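Local coordinates for protein 3-hydroxyisobutyryl-CoA hydrolase (PDB 4HDT) that probably hydrolyses 3-hydroxy-2-methylpropanoyl-CoA to 3-hydroxy-2-methylpropanoate and free CoA, as a zinc-binding member of the crotonase-like (enoyl-CoA hydratase/isomerase) family, at residues 111-116 with 133-138; 25-30 with 60-65; 47-52 with 103-108; 17-22 with 200-205. One frame throughout, in Å; residues are numbered along the deposited sequence.

In the fold
Contacts 1, 2 and 4 reach the six-stranded mixed sheet of the crotonase-like fold, and contact 3 joins the connections leading into it. Contacts 1 and 2, with centres 12 Å apart, meet through a probable Ile115 N to Arg65 O hydrogen bond (2.9 Å) and through Ile115 CD1 against Ile30 CD1 (3.7 Å). Contact 2 joins contact 4 across neighbouring strands, Thr60 N lying 3.0 Å from Leu22 O. From contact 3, Trp48 CH2 rests 3.6 Å from Gly20 CA of contact 4. Two zinc sites fall within the contacts: Glu64 of contact 2 shares one with His192, which is hydrogen-bonded to Asp113 of contact 1, and Glu49 of contact 3 shares another with His100 and Glu351.

Contact 1. Residues 111-116 with 133-138; sequences IMDGIV and TDTTKM
Two backbone bonds tie 111-116 to 133-138 where both run as short parallel strands. Lys137 N gives a nearly straight bond to Gly114 O (2.8 Å, 172°), though it sits well above that carbonyl plane, and Val116 N reaches Lys137 O at 3.0 Å. Gly114, at positive phi, makes the bend between strand 108-112 and strand 115-117.

Threonine hydroxyls do the rest of the polar work. Thr136 OG1, anti to its own carbonyl carbon, donates to Met112 O in the carbonyl plane (2.7 Å) while accepting from Thr133 N. Thr133 wedges OG1 between its N and carbonyl carbon (chi1 72°); there it accepts from Thr135 N, closing an ST turn within the type I turn 133-136, and donates to the anti lone pair of Asp113 OD1 (2.8 Å). His192 ND1 is hydrogen-bonded to that same carboxylate oxygen, so the turn fixes a second-shell partner of the zinc ligand His192. In the crotonase-like fold this two-stranded pair stands beside the main sheet.

Apolar contact is made by two methionines meeting at a slant: both chains bend at chi3, and Met138 CE touches Met112 SD at 3.7 Å. Phe175 and Phe185 also pack on Met138.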
loop_
_atom_site.group_PDB
_atom_site.type_symbol
_atom_site.label_atom_id
_atom_site.label_comp_id
_atom_site.label_asym_id
_atom_site.label_seq_id
_atom_site.Cartn_x
_atom_site.Cartn_y
_atom_site.Cartn_z
ATOM N N ILE A 111 -2.694 -11.809 6.472
ATOM C CA ILE A 111 -4.162 -11.843 6.528
ATOM C C ILE A 111 -4.717 -10.449 6.301
ATOM O O ILE A 111 -4.957 -9.676 7.227
ATOM C CB ILE A 111 -4.706 -12.430 7.855
ATOM C CG1 ILE A 111 -4.020 -13.754 8.219
ATOM C CG2 ILE A 111 -6.232 -12.551 7.802
ATOM C CD1 ILE A 111 -4.219 -14.847 7.223
ATOM N N MET A 112 -4.904 -10.140 5.018
ATOM C CA MET A 112 -5.325 -8.805 4.588
ATOM C C MET A 112 -6.860 -8.780 4.546
ATOM O O MET A 112 -7.504 -8.598 3.515
ATOM C CB MET A 112 -4.661 -8.505 3.227
ATOM C CG MET A 112 -3.156 -8.239 3.354
ATOM S SD MET A 112 -2.385 -7.655 1.838
ATOM C CE MET A 112 -2.415 -9.191 0.948
ATOM N N ASP A 113 -7.412 -8.891 5.737
ATOM C CA ASP A 113 -8.844 -8.883 6.012
ATOM C C ASP A 113 -9.295 -7.456 6.258
ATOM O O ASP A 113 -8.535 -6.598 6.692
ATOM C CB ASP A 113 -9.040 -9.726 7.256
ATOM C CG ASP A 113 -10.456 -9.768 7.726
ATOM O OD1 ASP A 113 -11.376 -9.999 6.964
ATOM O OD2 ASP A 113 -10.630 -9.581 8.942
ATOM N N GLY A 114 -10.526 -7.155 5.899
ATOM C CA GLY A 114 -11.082 -5.841 6.183
ATOM C C GLY A 114 -10.318 -4.677 5.565
ATOM O O GLY A 114 -9.777 -4.769 4.457
ATOM N N ILE A 115 -10.234 -3.587 6.291
ATOM C CA ILE A 115 -9.541 -2.390 5.795
ATOM C C ILE A 115 -8.022 -2.652 5.719
ATOM O O ILE A 115 -7.399 -2.982 6.714
ATOM C CB ILE A 115 -9.831 -1.189 6.726
ATOM C CG1 ILE A 115 -11.315 -0.807 6.650
ATOM C CG2 ILE A 115 -8.967 0.006 6.365
ATOM C CD1 ILE A 115 -11.762 0.158 7.733
ATOM N N VAL A 116 -7.440 -2.476 4.542
ATOM C CA VAL A 116 -6.012 -2.668 4.325
ATOM C C VAL A 116 -5.564 -1.556 3.360
ATOM O O VAL A 116 -5.827 -1.591 2.146
ATOM C CB VAL A 116 -5.722 -4.045 3.679
ATOM C CG1 VAL A 116 -4.218 -4.228 3.549
ATOM C CG2 VAL A 116 -6.309 -5.229 4.461
ATOM N N THR A 133 -10.180 -11.534 2.000
ATOM C CA THR A 133 -11.443 -12.110 2.425
ATOM C C THR A 133 -12.605 -11.377 1.756
ATOM O O THR A 133 -12.388 -10.454 0.956
ATOM C CB THR A 133 -11.652 -11.961 3.952
ATOM O OG1 THR A 133 -11.936 -10.565 4.259
ATOM C CG2 THR A 133 -10.441 -12.420 4.743
ATOM N N ASP A 134 -13.825 -11.745 2.133
ATOM C CA ASP A 134 -14.991 -11.082 1.609
ATOM C C ASP A 134 -15.249 -9.687 2.212
ATOM O O ASP A 134 -16.211 -9.015 1.788
ATOM C CB ASP A 134 -16.232 -11.956 1.724
ATOM C CG ASP A 134 -16.466 -12.502 3.106
ATOM O OD1 ASP A 134 -15.581 -12.342 3.969
ATOM O OD2 ASP A 134 -17.548 -13.107 3.334
ATOM N N THR A 135 -14.466 -9.294 3.216
ATOM C CA THR A 135 -14.600 -7.945 3.800
ATOM C C THR A 135 -13.453 -7.050 3.401
ATOM O O THR A 135 -13.421 -5.868 3.784
ATOM C CB THR A 135 -14.665 -7.989 5.346
ATOM O OG1 THR A 135 -13.380 -8.437 5.846
ATOM C CG2 THR A 135 -15.801 -8.922 5.799
ATOM N N THR A 136 -12.443 -7.602 2.697
ATOM C CA THR A 136 -11.308 -6.781 2.288
ATOM C C THR A 136 -11.719 -5.502 1.540
ATOM O O THR A 136 -12.516 -5.557 0.572
ATOM C CB THR A 136 -10.330 -7.623 1.443
ATOM O OG1 THR A 136 -9.876 -8.741 2.243
ATOM C CG2 THR A 136 -9.152 -6.780 0.910
ATOM N N LYS A 137 -11.211 -4.366 2.029
ATOM C CA LYS A 137 -11.336 -3.053 1.380
ATOM C C LYS A 137 -9.930 -2.513 1.304
ATOM O O LYS A 137 -9.397 -1.980 2.293
ATOM C CB LYS A 137 -12.309 -2.135 2.142
ATOM C CG LYS A 137 -13.724 -2.732 2.102
ATOM C CD LYS A 137 -14.780 -1.844 2.701
ATOM C CE LYS A 137 -16.159 -2.499 2.628
ATOM N NZ LYS A 137 -16.342 -3.629 3.624
ATOM N N MET A 138 -9.310 -2.688 0.128
ATOM C CA MET A 138 -7.889 -2.382 -0.062
ATOM C C MET A 138 -7.747 -1.135 -0.893
ATOM O O MET A 138 -8.502 -0.920 -1.827
ATOM C CB MET A 138 -7.169 -3.571 -0.721
ATOM C CG MET A 138 -5.640 -3.446 -0.768
ATOM S SD MET A 138 -4.786 -4.919 -1.389
ATOM C CE MET A 138 -5.150 -6.148 -0.177
#

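Contact 2. Residues 25-30 with 60-65; sequences NRPKAI and TGAGER. With ZN (zinc ion), chain C.
In the conformer described, Arg65 starts with CG anti to its carbonyl carbon, runs extended through chi2, then bends at chi3 (70°), which turns the guanidinium across the side chain of Ile30. Ile30 meets it with an extended end: CG1 is anti to the carbonyl carbon and chi2 is -179°, so CD1 is the leading atom. The two chains cross at about a right angle. CD1 lies over the centre of one guanidinium face, 3.6 Å from Arg65 CZ, and CG1 follows it over NH1. The methyl thus covers the flat cation by van der Waals packing, while NH1 points an N-H in the plane to a water. This water accepts from Arg65 NH1 at 2.8 Å and makes a weak, long bond to Pro27 O.

Residues 25-30 form the loop that leaves strand 19-24 for helix 35-49, with a short 3-10 piece at Pro27 and Lys28; residues 60-65 leave the C-terminal end of the neighbouring parallel strand 56-61. In the crotonase-like fold the contact therefore lies where two adjacent strands give way to loops.

Ala62 CB is the second point of touch. It lies 3.5 Å from Asn25 OD1 and packs against the ring of Pro27, whose CD is 4.3 Å away; Asn25, with CG anti to its N, spends its amide nitrogen on Glu9 O. Glu64, between Ala62 and Arg65 in the chain, points away from 25-30. Its chain bends at chi2 (-69°), and OE1 binds zinc at 1.9 Å, with His192 and a water also on the metal.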
loop_
_atom_site.group_PDB
_atom_site.type_symbol
_atom_site.label_atom_id
_atom_site.label_comp_id
_atom_site.label_asym_id
_atom_site.label_seq_id
_atom_site.Cartn_x
_atom_site.Cartn_y
_atom_site.Cartn_z
ATOM N N ASN A 25 -1.415 -4.390 16.790
ATOM C CA ASN A 25 -2.286 -4.296 17.982
ATOM C C ASN A 25 -2.506 -2.857 18.427
ATOM O O ASN A 25 -2.224 -2.497 19.572
ATOM C CB ASN A 25 -1.718 -5.159 19.123
ATOM C CG ASN A 25 -2.640 -5.241 20.318
ATOM O OD1 ASN A 25 -3.880 -5.323 20.171
ATOM N ND2 ASN A 25 -2.063 -5.160 21.510
ATOM N N ARG A 26 -3.079 -2.060 17.543
ATOM C CA ARG A 26 -3.668 -0.773 17.901
ATOM C C ARG A 26 -5.092 -0.754 17.325
ATOM O O ARG A 26 -5.408 0.019 16.422
ATOM C CB ARG A 26 -2.831 0.373 17.363
ATOM C CG ARG A 26 -1.358 0.281 17.764
ATOM C CD ARG A 26 -0.648 1.619 17.808
ATOM N NE ARG A 26 -0.920 2.447 16.672
ATOM C CZ ARG A 26 -0.905 3.775 16.655
ATOM N NH1 ARG A 26 -1.169 4.393 15.509
ATOM N NH2 ARG A 26 -0.557 4.480 17.734
ATOM N N PRO A 27 -5.952 -1.638 17.832
ATOM C CA PRO A 27 -7.248 -1.771 17.123
ATOM C C PRO A 27 -8.145 -0.518 17.122
ATOM O O PRO A 27 -8.929 -0.344 16.184
ATOM C CB PRO A 27 -7.918 -2.936 17.837
ATOM C CG PRO A 27 -7.247 -3.039 19.150
ATOM C CD PRO A 27 -5.804 -2.644 18.884
ATOM N N LYS A 28 -8.026 0.335 18.146
ATOM C CA LYS A 28 -8.816 1.565 18.152
ATOM C C LYS A 28 -8.407 2.508 16.991
ATOM O O LYS A 28 -9.246 3.314 16.558
ATOM C CB LYS A 28 -8.744 2.262 19.504
ATOM C CG LYS A 28 -9.427 1.462 20.598
ATOM C CD LYS A 28 -9.228 2.038 21.988
ATOM C CE LYS A 28 -9.849 1.122 23.027
ATOM N NZ LYS A 28 -9.954 1.791 24.355
ATOM N N ALA A 29 -7.188 2.341 16.446
ATOM C CA ALA A 29 -6.668 3.094 15.287
ATOM C C ALA A 29 -6.648 2.223 13.992
ATOM O O ALA A 29 -5.920 2.522 13.045
ATOM C CB ALA A 29 -5.262 3.621 15.570
ATOM N N ILE A 30 -7.385 1.123 14.016
ATOM C CA ILE A 30 -7.365 0.128 12.941
ATOM C C ILE A 30 -5.920 -0.224 12.626
ATOM O O ILE A 30 -5.488 -0.370 11.475
ATOM C CB ILE A 30 -8.190 0.508 11.705
ATOM C CG1 ILE A 30 -9.530 1.149 12.111
ATOM C CG2 ILE A 30 -8.447 -0.733 10.875
ATOM C CD1 ILE A 30 -10.398 1.518 10.914
ATOM N N THR A 60 -1.150 -10.844 11.219
ATOM C CA THR A 60 -2.571 -10.527 11.357
ATOM C C THR A 60 -2.714 -9.197 12.118
ATOM O O THR A 60 -1.741 -8.625 12.579
ATOM C CB THR A 60 -3.366 -11.609 12.114
ATOM O OG1 THR A 60 -2.940 -11.673 13.485
ATOM C CG2 THR A 60 -3.201 -12.930 11.543
ATOM N N GLY A 61 -3.930 -8.690 12.177
ATOM C CA GLY A 61 -4.273 -7.494 12.957
ATOM C C GLY A 61 -5.338 -7.761 13.996
ATOM O O GLY A 61 -6.236 -8.593 13.795
ATOM N N ALA A 62 -5.252 -7.057 15.133
ATOM C CA ALA A 62 -6.205 -7.260 16.201
ATOM C C ALA A 62 -7.523 -6.606 15.806
ATOM O O ALA A 62 -7.543 -5.734 14.956
ATOM C CB ALA A 62 -5.674 -6.665 17.474
ATOM N N GLY A 63 -8.602 -7.027 16.461
ATOM C CA GLY A 63 -9.918 -6.462 16.194
ATOM C C GLY A 63 -10.563 -7.084 14.963
ATOM O O GLY A 63 -10.209 -8.182 14.511
ATOM N N GLU A 64 -11.554 -6.377 14.452
ATOM C CA GLU A 64 -12.486 -6.934 13.491
ATOM C C GLU A 64 -12.563 -6.121 12.206
ATOM O O GLU A 64 -13.138 -6.592 11.261
ATOM C CB GLU A 64 -13.884 -6.957 14.135
ATOM C CG GLU A 64 -14.051 -7.985 15.238
ATOM C CD GLU A 64 -14.039 -9.395 14.735
ATOM O OE1 GLU A 64 -14.321 -9.556 13.516
ATOM O OE2 GLU A 64 -13.696 -10.322 15.498
ATOM N N ARG A 65 -12.045 -4.888 12.187
ATOM C CA ARG A 65 -12.296 -3.951 11.079
ATOM C C ARG A 65 -11.241 -3.958 9.983
ATOM O O ARG A 65 -11.488 -3.443 8.904
ATOM C CB ARG A 65 -12.426 -2.527 11.620
ATOM C CG ARG A 65 -13.596 -2.346 12.590
ATOM C CD ARG A 65 -13.598 -0.971 13.247
ATOM N NE ARG A 65 -13.943 0.075 12.289
ATOM C CZ ARG A 65 -13.673 1.370 12.425
ATOM N NH1 ARG A 65 -13.004 1.821 13.493
ATOM N NH2 ARG A 65 -14.078 2.214 11.471
HETATM ZN ZN ZN C . -14.366 -11.266 12.645
HETATM O O HOH W 1 -12.150 0.736 15.919
HETATM O O HOH W 2 -12.668 -12.292 13.082
#

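Contact 3. Residues 47-52 with 103-108; sequences AWENDD and RYPKPY. With ZN (zinc ion), chain B.
A zinc site lies on one flank of this contact, where the C-terminal end of helix 35-49 meets the turn that follows helix 85-103. Glu49 supplies OE2 to the metal at 1.9 Å, and His100 and Glu351 are its other protein ligands. With CG of Glu49 anti to the backbone N and the chain extended beyond it, Glu49 and Tyr104 lie alongside, pointing opposite ways, the carboxylate plane turned 38° from the ring; CG and CD both come within 4.0 Å of Tyr104 CE1. The Pro105 ring crosses Glu49 at about a right angle and brings CD to 3.4 Å from OE2, so the ligand oxygen has carbon packed beside it. Tyr104 also stacks edge-to-face with His100, so one ring packs against two of the zinc ligands. Its hydroxyl is hydrogen-bonded to Leu45 O, one turn back in helix 35-49.

In the crotonase-like fold these are the connections into two parallel strands of the sheet, 56-61 and 108-112, and a lysine joins them. Lys106 is extended beyond CG (chi2 to chi4 all near 180°), which carries its ammonium to the C-terminal end of helix 35-49. NZ donates to Trp48 O nearly along the C=O axis (2.8 Å), at a helix end whose carbonyls would be expected to stabilise a positive charge. Trp48 O accepts from Asp51 N as well. Glu49 O (weakly, at 3.0 Å from NZ), Val54 O and a water share the remaining ammonium protons. That water lies 2.8 Å from Lys106 NZ and gives a proton to Asp52 OD1, also at 2.8 Å.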
loop_
_atom_site.group_PDB
_atom_site.type_symbol
_atom_site.label_atom_id
_atom_site.label_comp_id
_atom_site.label_asym_id
_atom_site.label_seq_id
_atom_site.Cartn_x
_atom_site.Cartn_y
_atom_site.Cartn_z
ATOM N N ALA A 47 15.499 -11.861 13.413
ATOM C CA ALA A 47 15.808 -12.884 14.400
ATOM C C ALA A 47 15.329 -14.271 14.005
ATOM O O ALA A 47 16.009 -15.262 14.260
ATOM C CB ALA A 47 15.228 -12.514 15.747
ATOM N N TRP A 48 14.175 -14.344 13.343
ATOM C CA TRP A 48 13.593 -15.621 12.981
ATOM C C TRP A 48 14.168 -16.210 11.695
ATOM O O TRP A 48 13.986 -17.407 11.416
ATOM C CB TRP A 48 12.096 -15.471 12.787
ATOM C CG TRP A 48 11.331 -15.212 14.039
ATOM C CD1 TRP A 48 11.688 -15.575 15.326
ATOM C CD2 TRP A 48 10.051 -14.587 14.149
ATOM N NE1 TRP A 48 10.707 -15.185 16.213
ATOM C CE2 TRP A 48 9.688 -14.604 15.513
ATOM C CE3 TRP A 48 9.172 -14.030 13.227
ATOM C CZ2 TRP A 48 8.472 -14.065 15.966
ATOM C CZ3 TRP A 48 7.996 -13.508 13.672
ATOM C CH2 TRP A 48 7.650 -13.536 15.029
ATOM N N GLU A 49 14.821 -15.374 10.907
ATOM C CA GLU A 49 15.222 -15.787 9.544
ATOM C C GLU A 49 16.072 -17.066 9.523
ATOM O O GLU A 49 15.843 -17.965 8.672
ATOM C CB GLU A 49 15.970 -14.659 8.865
ATOM C CG GLU A 49 16.206 -14.863 7.361
ATOM C CD GLU A 49 16.552 -13.576 6.641
ATOM O OE1 GLU A 49 16.773 -12.547 7.315
ATOM O OE2 GLU A 49 16.612 -13.558 5.379
ATOM N N ASN A 50 17.040 -17.133 10.426
ATOM C CA ASN A 50 17.952 -18.300 10.520
ATOM C C ASN A 50 17.719 -19.198 11.743
ATOM O O ASN A 50 18.597 -19.998 12.133
ATOM C CB ASN A 50 19.402 -17.817 10.471
ATOM C CG ASN A 50 19.700 -17.020 9.215
ATOM O OD1 ASN A 50 19.939 -15.817 9.273
ATOM N ND2 ASN A 50 19.648 -17.667 8.085
ATOM N N ASP A 51 16.533 -19.067 12.337
ATOM C CA ASP A 51 16.119 -19.875 13.453
ATOM C C ASP A 51 15.280 -21.051 12.962
ATOM O O ASP A 51 14.131 -20.883 12.526
ATOM C CB ASP A 51 15.325 -19.010 14.437
ATOM C CG ASP A 51 14.910 -19.766 15.698
ATOM O OD1 ASP A 51 15.012 -21.004 15.739
ATOM O OD2 ASP A 51 14.472 -19.097 16.643
ATOM N N ASP A 52 15.861 -22.257 13.061
ATOM C CA ASP A 52 15.203 -23.469 12.586
ATOM C C ASP A 52 13.912 -23.835 13.269
ATOM O O ASP A 52 13.160 -24.628 12.725
ATOM C CB ASP A 52 16.156 -24.666 12.676
ATOM C CG ASP A 52 17.242 -24.619 11.641
ATOM O OD1 ASP A 52 17.295 -23.646 10.853
ATOM O OD2 ASP A 52 18.058 -25.583 11.600
ATOM N N ARG A 103 11.723 -10.202 -0.123
ATOM C CA ARG A 103 12.791 -11.197 -0.286
ATOM C C ARG A 103 12.689 -12.410 0.605
ATOM O O ARG A 103 13.486 -13.340 0.488
ATOM C CB ARG A 103 14.132 -10.547 0.156
ATOM C CG ARG A 103 14.589 -9.498 -0.780
ATOM C CD ARG A 103 16.043 -9.126 -0.495
ATOM N NE ARG A 103 16.390 -8.861 0.905
ATOM C CZ ARG A 103 16.243 -7.675 1.528
ATOM N NH1 ARG A 103 15.762 -6.606 0.910
ATOM N NH2 ARG A 103 16.598 -7.558 2.777
ATOM N N TYR A 104 11.841 -12.333 1.626
ATOM C CA TYR A 104 11.986 -13.242 2.772
ATOM C C TYR A 104 12.028 -14.736 2.342
ATOM O O TYR A 104 11.206 -15.190 1.542
ATOM C CB TYR A 104 10.870 -13.045 3.774
ATOM C CG TYR A 104 11.236 -13.377 5.234
ATOM C CD1 TYR A 104 12.265 -12.714 5.890
ATOM C CD2 TYR A 104 10.578 -14.394 5.920
ATOM C CE1 TYR A 104 12.613 -13.019 7.184
ATOM C CE2 TYR A 104 10.887 -14.701 7.224
ATOM C CZ TYR A 104 11.910 -14.006 7.869
ATOM O OH TYR A 104 12.253 -14.311 9.171
ATOM N N PRO A 105 13.002 -15.481 2.849
ATOM C CA PRO A 105 13.162 -16.856 2.371
ATOM C C PRO A 105 12.095 -17.836 2.869
ATOM O O PRO A 105 11.748 -18.796 2.126
ATOM C CB PRO A 105 14.587 -17.215 2.825
ATOM C CG PRO A 105 14.826 -16.366 4.024
ATOM C CD PRO A 105 14.104 -15.080 3.738
ATOM N N LYS A 106 11.474 -17.568 4.029
ATOM C CA LYS A 106 10.477 -18.463 4.621
ATOM C C LYS A 106 9.048 -18.005 4.232
ATOM O O LYS A 106 8.843 -16.853 3.937
ATOM C CB LYS A 106 10.647 -18.470 6.143
ATOM C CG LYS A 106 11.980 -19.088 6.560
ATOM C CD LYS A 106 12.212 -18.963 8.065
ATOM C CE LYS A 106 13.418 -19.787 8.463
ATOM N NZ LYS A 106 13.776 -19.763 9.920
ATOM N N PRO A 107 8.077 -18.921 4.250
ATOM C CA PRO A 107 6.671 -18.517 4.001
ATOM C C PRO A 107 6.288 -17.347 4.923
ATOM O O PRO A 107 6.565 -17.388 6.120
ATOM C CB PRO A 107 5.888 -19.768 4.385
ATOM C CG PRO A 107 6.833 -20.887 4.071
ATOM C CD PRO A 107 8.167 -20.357 4.546
ATOM N N TYR A 108 5.635 -16.351 4.339
ATOM C CA TYR A 108 5.163 -15.164 5.051
ATOM C C TYR A 108 3.705 -15.040 4.601
ATOM O O TYR A 108 3.404 -14.693 3.443
ATOM C CB TYR A 108 5.992 -13.925 4.687
ATOM C CG TYR A 108 5.607 -12.611 5.353
ATOM C CD1 TYR A 108 4.518 -11.880 4.920
ATOM C CD2 TYR A 108 6.384 -12.059 6.376
ATOM C CE1 TYR A 108 4.180 -10.658 5.496
ATOM C CE2 TYR A 108 6.051 -10.867 6.959
ATOM C CZ TYR A 108 4.970 -10.141 6.505
ATOM O OH TYR A 108 4.632 -8.921 7.071
HETATM ZN ZN ZN B . 16.787 -11.728 4.807
HETATM O O HOH W 3 16.032 -21.451 9.663
#

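Contact 4. Residues 17-22 with 200-205; sequences GGVGLL and RAVIAD
Val19 and Ile203 carry most of this contact, and their first torsions decide which branches meet. Val19 has CG1 anti to its backbone N (chi1 -175°), which sets CG2 beside the N and directs it at the helix. That methyl settles 4.3 Å from Val202 CG1 and 4.1 Å from Ile203 CA. Ile203 holds CG1 anti to the carbonyl carbon and extends on to CD1 (chi2 163°). Leu21 reaches it with CG anti to its carbonyl carbon; the two cross at about a right angle, tip to tip, Leu21 CD2 to Ile203 CD1 at 4.0 Å.

Gly17 and Gly18 make the turn of the beta hairpin formed by antiparallel strands 11-16 and 19-24. Lacking a side chain, Gly17 brings its CA to 3.6 Å from Ile203 O. A water bridges Gly17 O (2.8 Å) to the carbonyl of Val202 in the helix (O at 2.9 Å).

Strand 19-22 and helix segment 200-205 run nearly antiparallel, at 154°, axes 9.6 Å apart. Helix 195-205 thus packs against strands 11-16 and 19-24 at this end of the sheet, with Glu16 touching Ile203, Leu58 of strand 56-61 backing Val19 and Leu21, and helix 207-214 meeting Ala201 and Val202.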
loop_
_atom_site.group_PDB
_atom_site.type_symbol
_atom_site.label_atom_id
_atom_site.label_comp_id
_atom_site.label_asym_id
_atom_site.label_seq_id
_atom_site.Cartn_x
_atom_site.Cartn_y
_atom_site.Cartn_z
ATOM N N GLY A 17 3.536 -23.495 17.081
ATOM C CA GLY A 17 3.526 -24.485 16.011
ATOM C C GLY A 17 4.553 -24.239 14.943
ATOM O O GLY A 17 4.334 -24.548 13.797
ATOM N N GLY A 18 5.677 -23.645 15.319
ATOM C CA GLY A 18 6.694 -23.320 14.361
ATOM C C GLY A 18 6.407 -22.073 13.539
ATOM O O GLY A 18 7.177 -21.745 12.655
ATOM N N VAL A 19 5.332 -21.359 13.866
ATOM C CA VAL A 19 4.954 -20.140 13.158
ATOM C C VAL A 19 5.231 -18.913 14.014
ATOM O O VAL A 19 4.754 -18.813 15.151
ATOM C CB VAL A 19 3.471 -20.167 12.774
ATOM C CG1 VAL A 19 3.091 -18.947 11.920
ATOM C CG2 VAL A 19 3.145 -21.443 12.056
ATOM N N GLY A 20 6.035 -18.003 13.487
ATOM C CA GLY A 20 6.248 -16.697 14.070
ATOM C C GLY A 20 5.029 -15.814 13.820
ATOM O O GLY A 20 4.700 -15.502 12.678
ATOM N N LEU A 21 4.393 -15.386 14.906
ATOM C CA LEU A 21 3.137 -14.627 14.839
ATOM C C LEU A 21 3.422 -13.167 15.120
ATOM O O LEU A 21 4.008 -12.820 16.168
ATOM C CB LEU A 21 2.130 -15.188 15.852
ATOM C CG LEU A 21 1.895 -16.684 15.754
ATOM C CD1 LEU A 21 1.193 -17.175 17.013
ATOM C CD2 LEU A 21 1.117 -17.017 14.499
ATOM N N LEU A 22 3.021 -12.319 14.204
ATOM C CA LEU A 22 3.082 -10.879 14.368
ATOM C C LEU A 22 1.644 -10.388 14.297
ATOM O O LEU A 22 1.040 -10.474 13.246
ATOM C CB LEU A 22 3.938 -10.242 13.267
ATOM C CG LEU A 22 5.402 -10.656 13.300
ATOM C CD1 LEU A 22 6.109 -10.154 12.052
ATOM C CD2 LEU A 22 6.042 -10.095 14.572
ATOM N N ARG A 200 -5.825 -20.844 12.677
ATOM C CA ARG A 200 -5.571 -21.977 13.560
ATOM C C ARG A 200 -4.953 -23.148 12.791
ATOM O O ARG A 200 -4.098 -23.840 13.333
ATOM C CB ARG A 200 -6.855 -22.425 14.286
ATOM C CG ARG A 200 -7.393 -21.359 15.254
ATOM C CD ARG A 200 -8.573 -21.825 16.091
ATOM N NE ARG A 200 -9.828 -22.083 15.353
ATOM C CZ ARG A 200 -10.828 -21.208 15.168
ATOM N NH1 ARG A 200 -10.754 -19.943 15.586
ATOM N NH2 ARG A 200 -11.904 -21.583 14.497
ATOM N N ALA A 201 -5.396 -23.359 11.551
ATOM C CA ALA A 201 -4.895 -24.479 10.717
ATOM C C ALA A 201 -3.453 -24.267 10.238
ATOM O O ALA A 201 -2.705 -25.223 10.111
ATOM C CB ALA A 201 -5.814 -24.736 9.525
ATOM N N VAL A 202 -3.072 -23.018 9.972
ATOM C CA VAL A 202 -1.675 -22.692 9.608
ATOM C C VAL A 202 -0.763 -23.104 10.752
ATOM O O VAL A 202 0.272 -23.730 10.569
ATOM C CB VAL A 202 -1.480 -21.180 9.323
ATOM C CG1 VAL A 202 -0.005 -20.823 9.152
ATOM C CG2 VAL A 202 -2.283 -20.737 8.104
ATOM N N ILE A 203 -1.200 -22.788 11.964
ATOM C CA ILE A 203 -0.420 -23.077 13.142
ATOM C C ILE A 203 -0.369 -24.589 13.440
ATOM O O ILE A 203 0.647 -25.107 13.896
ATOM C CB ILE A 203 -0.990 -22.309 14.354
ATOM C CG1 ILE A 203 -0.734 -20.798 14.177
ATOM C CG2 ILE A 203 -0.369 -22.786 15.668
ATOM C CD1 ILE A 203 -1.578 -19.916 15.080
ATOM N N ALA A 204 -1.462 -25.283 13.167
ATOM C CA ALA A 204 -1.593 -26.688 13.563
ATOM C C ALA A 204 -1.152 -27.645 12.458
ATOM O O ALA A 204 -0.451 -28.621 12.724
ATOM C CB ALA A 204 -3.032 -26.964 13.977
ATOM N N ASP A 205 -1.550 -27.350 11.217
ATOM C CA ASP A 205 -1.378 -28.275 10.076
ATOM C C ASP A 205 -0.459 -27.744 8.964
ATOM O O ASP A 205 -0.056 -28.500 8.067
ATOM C CB ASP A 205 -2.750 -28.589 9.469
ATOM C CG ASP A 205 -3.786 -28.952 10.519
ATOM O OD1 ASP A 205 -3.436 -29.760 11.400
ATOM O OD2 ASP A 205 -4.923 -28.398 10.473
HETATM O O HOH W 4 2.711 -24.943 11.595
#